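PDB 4G68: ABC transporter, which probably serves as the extracellular solute-binding component of an ABC transporter, capturing xylan-derived sugars for uptake by a thermophilic bacterium. Local coordinates for residues T173-L178 against A239-D244; W205-I210 against Q233-A238. One frame throughout, in Å; residues are numbered along the deposited sequence.

Contact 1. Residues T173-L178 against A239-D244; sequences TTFSEL and AQKLQD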
loop_
_atom_site.group_PDB
_atom_site.type_symbol
_atom_site.label_atom_id
_atom_site.label_comp_id
_atom_site.label_asym_id
_atom_site.label_seq_id
_atom_site.Cartn_x
_atom_site.Cartn_y
_atom_site.Cartn_z
ATOM N N THR C 173 -9.938 10.504 17.628
ATOM C CA THR C 173 -8.987 9.506 18.115
ATOM C C THR C 173 -9.615 8.115 18.316
ATOM O O THR C 173 -8.859 7.184 18.598
ATOM C CB THR C 173 -8.260 9.957 19.408
ATOM O OG1 THR C 173 -9.173 10.298 20.448
ATOM C CG2 THR C 173 -7.349 11.213 19.161
ATOM N N THR C 174 -10.967 8.041 18.260
ATOM C CA THR C 174 -11.771 6.826 18.472
ATOM C C THR C 174 -12.773 6.747 17.320
ATOM O O THR C 174 -13.062 7.766 16.651
ATOM C CB THR C 174 -12.612 6.789 19.805
ATOM O OG1 THR C 174 -13.812 7.554 19.645
ATOM C CG2 THR C 174 -11.863 7.267 21.002
ATOM N N PHE C 175 -13.287 5.550 17.058
ATOM C CA PHE C 175 -14.275 5.401 15.998
ATOM C C PHE C 175 -15.468 6.326 16.120
ATOM O O PHE C 175 -15.752 7.107 15.163
ATOM C CB PHE C 175 -14.714 3.958 15.782
ATOM C CG PHE C 175 -15.338 3.773 14.429
ATOM C CD1 PHE C 175 -14.544 3.661 13.278
ATOM C CD2 PHE C 175 -16.695 3.765 14.303
ATOM C CE1 PHE C 175 -15.137 3.504 12.025
ATOM C CE2 PHE C 175 -17.293 3.604 13.074
ATOM C CZ PHE C 175 -16.517 3.472 11.930
ATOM N N SER C 176 -16.046 6.328 17.324
ATOM C CA SER C 176 -17.203 7.166 17.673
ATOM C C SER C 176 -16.911 8.604 17.309
ATOM O O SER C 176 -17.766 9.248 16.687
ATOM C CB SER C 176 -17.550 7.047 19.171
ATOM O OG SER C 176 -18.183 5.808 19.407
ATOM N N GLU C 177 -15.690 9.091 17.644
ATOM C CA GLU C 177 -15.297 10.459 17.314
ATOM C C GLU C 177 -15.232 10.689 15.786
ATOM O O GLU C 177 -15.606 11.765 15.284
ATOM C CB GLU C 177 -13.961 10.857 17.976
ATOM C CG GLU C 177 -14.027 10.898 19.499
ATOM C CD GLU C 177 -12.718 11.150 20.190
ATOM O OE1 GLU C 177 -11.622 10.875 19.644
ATOM O OE2 GLU C 177 -12.753 11.623 21.321
ATOM N N LEU C 178 -14.750 9.674 15.063
ATOM C CA LEU C 178 -14.685 9.714 13.606
ATOM C C LEU C 178 -16.074 9.865 13.012
ATOM O O LEU C 178 -16.264 10.709 12.146
ATOM C CB LEU C 178 -13.907 8.522 13.005
ATOM C CG LEU C 178 -13.906 8.371 11.485
ATOM C CD1 LEU C 178 -13.190 9.520 10.836
ATOM C CD2 LEU C 178 -13.240 7.085 11.067
ATOM N N ALA C 239 -17.862 -4.736 8.810
ATOM C CA ALA C 239 -18.626 -4.390 7.607
ATOM C C ALA C 239 -19.721 -3.410 8.040
ATOM O O ALA C 239 -19.911 -2.350 7.422
ATOM C CB ALA C 239 -19.195 -5.624 6.937
ATOM N N GLN C 240 -20.391 -3.737 9.138
ATOM C CA GLN C 240 -21.382 -2.823 9.700
ATOM C C GLN C 240 -20.741 -1.427 9.890
ATOM O O GLN C 240 -21.279 -0.436 9.408
ATOM C CB GLN C 240 -21.973 -3.358 11.013
ATOM C CG GLN C 240 -23.071 -2.469 11.609
ATOM C CD GLN C 240 -24.154 -2.170 10.609
ATOM O OE1 GLN C 240 -24.953 -3.037 10.261
ATOM N NE2 GLN C 240 -24.167 -0.944 10.111
ATOM N N LYS C 241 -19.592 -1.364 10.560
ATOM C CA LYS C 241 -18.903 -0.057 10.719
ATOM C C LYS C 241 -18.467 0.684 9.449
ATOM O O LYS C 241 -18.362 1.924 9.483
ATOM C CB LYS C 241 -17.714 -0.167 11.665
ATOM C CG LYS C 241 -18.095 -0.615 13.063
ATOM C CD LYS C 241 -17.507 0.361 14.030
ATOM C CE LYS C 241 -18.044 0.213 15.443
ATOM N NZ LYS C 241 -17.421 -0.936 16.146
ATOM N N LEU C 242 -18.144 -0.037 8.362
ATOM C CA LEU C 242 -17.808 0.611 7.083
ATOM C C LEU C 242 -19.077 1.328 6.532
ATOM O O LEU C 242 -19.017 2.502 6.068
ATOM C CB LEU C 242 -17.342 -0.460 6.076
ATOM C CG LEU C 242 -16.096 -0.308 5.174
ATOM C CD1 LEU C 242 -16.455 -0.780 3.758
ATOM C CD2 LEU C 242 -15.573 1.106 5.100
ATOM N N GLN C 243 -20.216 0.616 6.596
ATOM C CA GLN C 243 -21.540 1.153 6.129
ATOM C C GLN C 243 -22.022 2.382 6.953
ATOM O O GLN C 243 -22.640 3.326 6.415
ATOM C CB GLN C 243 -22.640 0.030 6.005
ATOM C CG GLN C 243 -22.324 -0.968 4.857
ATOM C CD GLN C 243 -23.523 -1.781 4.355
ATOM O OE1 GLN C 243 -23.678 -2.088 3.131
ATOM N NE2 GLN C 243 -24.411 -2.100 5.293
ATOM N N ASP C 244 -21.748 2.339 8.257
ATOM C CA ASP C 244 -21.876 3.491 9.159
ATOM C C ASP C 244 -21.192 4.766 8.628
ATOM O O ASP C 244 -21.769 5.882 8.646
ATOM C CB ASP C 244 -21.312 3.102 10.525
ATOM C CG ASP C 244 -22.208 2.090 11.238
ATOM O OD1 ASP C 244 -23.269 1.786 10.662
ATOM O OD2 ASP C 244 -21.867 1.632 12.353
#
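F175 turns its CG anti to the backbone N (chi1 -160°), which sends the ring toward K241, and K241 answers with CG anti to its carbonyl carbon and a chain bent at chi2 and chi4. The two side chains slide past one another in opposite directions, and the lysine's methylenes run along the ring. K241 CD lies over one face of F175, 3.7 Å from the ring centroid and 27° off the ring normal, a CH-pi contact displaced toward the rim, where F175 CE2 comes within 3.4 Å of K241 CD. K241 CB lies 3.8 Å from F175 CZ. Lysine suits this place because its long aliphatic stem can cover a phenylalanine while its amino group travels on to a charge, here a salt bridge from K241 NZ to E214. With an alanine in place of F175, the CH-pi surface would be lost and a gap would probably open beside K241 CD, leaving the methylenes less fixed although NZ could still pair with E214.

The helix that carries the ring begins with a capped first turn. T174 is the N-cap: its OG1 accepts from E177 N at 3.1 Å, a nearly straight bond, and T174 N returns a weak bond to E177 OE1, completing a capping box. E177 OE1 also accepts from T173 N at 2.7 Å and from T173 OG1 at 2.6 Å, the latter on its syn side; threonine and glutamate thus tie the first turn to the loop before it.

Within the solute-binding fold, the first turn of helix 175-187 meets the middle of helix 233-248. I305 of a loop touches both F175 and K241; helix 201-215 reaches K241 through I210 and E214, and helices 398-412 and 418-429 pack against A239, L242 and Q243.

Contact 2. Residues W205-I210 against Q233-A238; sequences WYYDMI and QAFTDA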
loop_
_atom_site.group_PDB
_atom_site.type_symbol
_atom_site.label_atom_id
_atom_site.label_comp_id
_atom_site.label_asym_id
_atom_site.label_seq_id
_atom_site.Cartn_x
_atom_site.Cartn_y
_atom_site.Cartn_z
ATOM N N TRP C 205 -8.745 -1.196 1.835
ATOM C CA TRP C 205 -8.014 -0.584 3.028
ATOM C C TRP C 205 -8.837 -0.182 4.283
ATOM O O TRP C 205 -8.447 -0.487 5.468
ATOM C CB TRP C 205 -7.144 0.586 2.549
ATOM C CG TRP C 205 -5.880 0.063 1.945
ATOM C CD1 TRP C 205 -5.755 -0.763 0.819
ATOM C CD2 TRP C 205 -4.515 0.220 2.457
ATOM N NE1 TRP C 205 -4.439 -1.152 0.647
ATOM C CE2 TRP C 205 -3.652 -0.599 1.590
ATOM C CE3 TRP C 205 -3.952 0.871 3.540
ATOM C CZ2 TRP C 205 -2.276 -0.652 1.771
ATOM C CZ3 TRP C 205 -2.593 0.815 3.728
ATOM C CH2 TRP C 205 -1.762 0.054 2.879
ATOM N N TYR C 206 -9.943 0.536 4.046
ATOM C CA TYR C 206 -10.836 0.955 5.100
ATOM C C TYR C 206 -11.373 -0.274 5.782
ATOM O O TYR C 206 -11.286 -0.361 7.024
ATOM C CB TYR C 206 -12.006 1.801 4.521
ATOM C CG TYR C 206 -11.691 3.190 4.072
ATOM C CD1 TYR C 206 -12.430 4.258 4.586
ATOM C CD2 TYR C 206 -10.769 3.459 3.047
ATOM C CE1 TYR C 206 -12.189 5.544 4.177
ATOM C CE2 TYR C 206 -10.543 4.765 2.602
ATOM C CZ TYR C 206 -11.278 5.793 3.172
ATOM O OH TYR C 206 -11.078 7.125 2.814
ATOM N N TYR C 207 -11.898 -1.233 4.994
ATOM C CA TYR C 207 -12.533 -2.423 5.611
ATOM C C TYR C 207 -11.509 -3.279 6.336
ATOM O O TYR C 207 -11.696 -3.650 7.485
ATOM C CB TYR C 207 -13.262 -3.337 4.550
ATOM C CG TYR C 207 -13.726 -4.559 5.242
ATOM C CD1 TYR C 207 -14.968 -4.587 5.880
ATOM C CD2 TYR C 207 -12.882 -5.657 5.390
ATOM C CE1 TYR C 207 -15.362 -5.720 6.616
ATOM C CE2 TYR C 207 -13.237 -6.758 6.139
ATOM C CZ TYR C 207 -14.494 -6.807 6.729
ATOM O OH TYR C 207 -14.836 -7.951 7.427
ATOM N N ASP C 208 -10.420 -3.635 5.641
ATOM C CA ASP C 208 -9.278 -4.307 6.323
ATOM C C ASP C 208 -8.863 -3.691 7.655
ATOM O O ASP C 208 -8.705 -4.420 8.654
ATOM C CB ASP C 208 -8.053 -4.376 5.418
ATOM C CG ASP C 208 -8.285 -5.191 4.178
ATOM O OD1 ASP C 208 -9.382 -5.710 4.037
ATOM O OD2 ASP C 208 -7.370 -5.281 3.311
ATOM N N MET C 209 -8.675 -2.361 7.653
ATOM C CA MET C 209 -8.233 -1.677 8.881
ATOM C C MET C 209 -9.235 -1.871 9.994
ATOM O O MET C 209 -8.847 -2.123 11.139
ATOM C CB MET C 209 -8.026 -0.161 8.722
ATOM C CG MET C 209 -8.306 0.545 10.088
ATOM S SD MET C 209 -6.927 0.209 11.236
ATOM C CE MET C 209 -5.589 0.550 10.076
ATOM N N ILE C 210 -10.515 -1.696 9.656
ATOM C CA ILE C 210 -11.556 -1.806 10.641
ATOM C C ILE C 210 -11.603 -3.242 11.168
ATOM O O ILE C 210 -11.607 -3.412 12.401
ATOM C CB ILE C 210 -12.945 -1.291 10.146
ATOM C CG1 ILE C 210 -12.867 0.167 9.606
ATOM C CG2 ILE C 210 -13.975 -1.474 11.279
ATOM C CD1 ILE C 210 -14.028 0.527 8.613
ATOM N N GLN C 233 -18.251 -12.649 13.916
ATOM C CA GLN C 233 -18.878 -11.364 14.298
ATOM C C GLN C 233 -17.953 -10.133 14.124
ATOM O O GLN C 233 -18.382 -9.024 13.673
ATOM C CB GLN C 233 -19.366 -11.418 15.753
ATOM C CG GLN C 233 -20.356 -10.317 16.106
ATOM C CD GLN C 233 -21.591 -10.380 15.234
ATOM O OE1 GLN C 233 -21.944 -9.412 14.560
ATOM N NE2 GLN C 233 -22.247 -11.534 15.232
ATOM N N ALA C 234 -16.689 -10.327 14.502
ATOM C CA ALA C 234 -15.714 -9.245 14.403
ATOM C C ALA C 234 -15.694 -8.651 13.007
ATOM O O ALA C 234 -15.562 -7.448 12.897
ATOM C CB ALA C 234 -14.320 -9.705 14.818
ATOM N N PHE C 235 -15.793 -9.509 11.980
ATOM C CA PHE C 235 -15.668 -9.143 10.549
ATOM C C PHE C 235 -16.995 -8.603 10.024
ATOM O O PHE C 235 -17.009 -7.686 9.218
ATOM C CB PHE C 235 -15.268 -10.353 9.676
ATOM C CG PHE C 235 -13.805 -10.734 9.731
ATOM C CD1 PHE C 235 -12.907 -10.134 10.634
ATOM C CD2 PHE C 235 -13.314 -11.724 8.882
ATOM C CE1 PHE C 235 -11.560 -10.502 10.658
ATOM C CE2 PHE C 235 -11.950 -12.078 8.900
ATOM C CZ PHE C 235 -11.083 -11.477 9.770
ATOM N N THR C 236 -18.106 -9.211 10.440
ATOM C CA THR C 236 -19.419 -8.636 10.170
ATOM C C THR C 236 -19.460 -7.217 10.801
ATOM O O THR C 236 -19.654 -6.195 10.070
ATOM C CB THR C 236 -20.570 -9.535 10.689
ATOM O OG1 THR C 236 -20.306 -10.886 10.304
ATOM C CG2 THR C 236 -21.921 -9.137 10.062
ATOM N N ASP C 237 -19.203 -7.154 12.113
ATOM C CA ASP C 237 -19.098 -5.888 12.864
ATOM C C ASP C 237 -18.224 -4.849 12.180
ATOM O O ASP C 237 -18.561 -3.688 12.236
ATOM C CB ASP C 237 -18.561 -6.082 14.277
ATOM C CG ASP C 237 -19.615 -6.620 15.273
ATOM O OD1 ASP C 237 -20.845 -6.696 14.962
ATOM O OD2 ASP C 237 -19.168 -6.952 16.406
ATOM N N ALA C 238 -17.098 -5.264 11.565
ATOM C CA ALA C 238 -16.330 -4.336 10.696
ATOM C C ALA C 238 -17.124 -3.842 9.455
ATOM O O ALA C 238 -17.073 -2.657 9.089
ATOM C CB ALA C 238 -14.977 -4.933 10.288
#
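The ring of Y207 receives F235 O at its edge, near the ring plane, and D208 OD1, which is hydrogen-bonded to H404, also lies at that ring's edge, in plane. A238 CB approaches the same ring obliquely, and the ring of Y421 meets it from helix 418-429. This is a helix-helix contact in a domain of the periplasmic-binding-protein fold: segments 205-210 and 233-238 run largely antiparallel, their directions 139° apart and their axes 9.5 Å from each other at closest approach.

A small residue permits the closeness. A238 points its methyl toward the other helix, and there the backbones approach most nearly, I210 CA lying 5.4 Å from A238 CA. The methyl packs between two partners: I210 CG2 is 3.7 Å from A238 CB, and Y207 CE1 is 3.8 Å from A238 CB. Isoleucine fits because its beta branch sets CG2 anti to the backbone N and brings that methyl against the alanine. A211, next to I210, and E214, a turn beyond it, also touch A238.

Tyrosine spans the wider part of the gap. With CG anti to the backbone N, Y207 reaches across even though its CB does not point straight at the partner helix, and its side chain crosses that of F235 at about a right angle. Because the site is buried, the hydroxyl needs a polar partner, and F235 O supplies it; the length of tyrosine lets it reach that oxygen. The F235 side chain touches A211, its ring meets that of W392, and F235 CB sits 3.3 Å from Y207 OH. The hydroxyl Y207 OH donates to F235 O at 2.8 Å, meeting the C=O at 110° and tilted 34° from the carbonyl plane.

In the fold
Contacts 1 and 2 share helix 233-248: its first turns meet helix 201-215, and the following turns keep touching that helix while K241 also reaches helix 175-187, with the contact centres about 10 Å apart. Between them the packing is continuous. Y207 CE1 lies 3.5 Å from A239 N, I210 CG2 is 4.0 Å from K241 CB, and L242 CD2 sits 3.9 Å from I210 CD1. I210 therefore touches residues of both contacts, and E214 joins them again by touching A238 and pairing with K241. Contact 2 is the more buried, about 17 Å from the chain's centre, against about 21 Å for contact 1; both join helices on the same side of that centre.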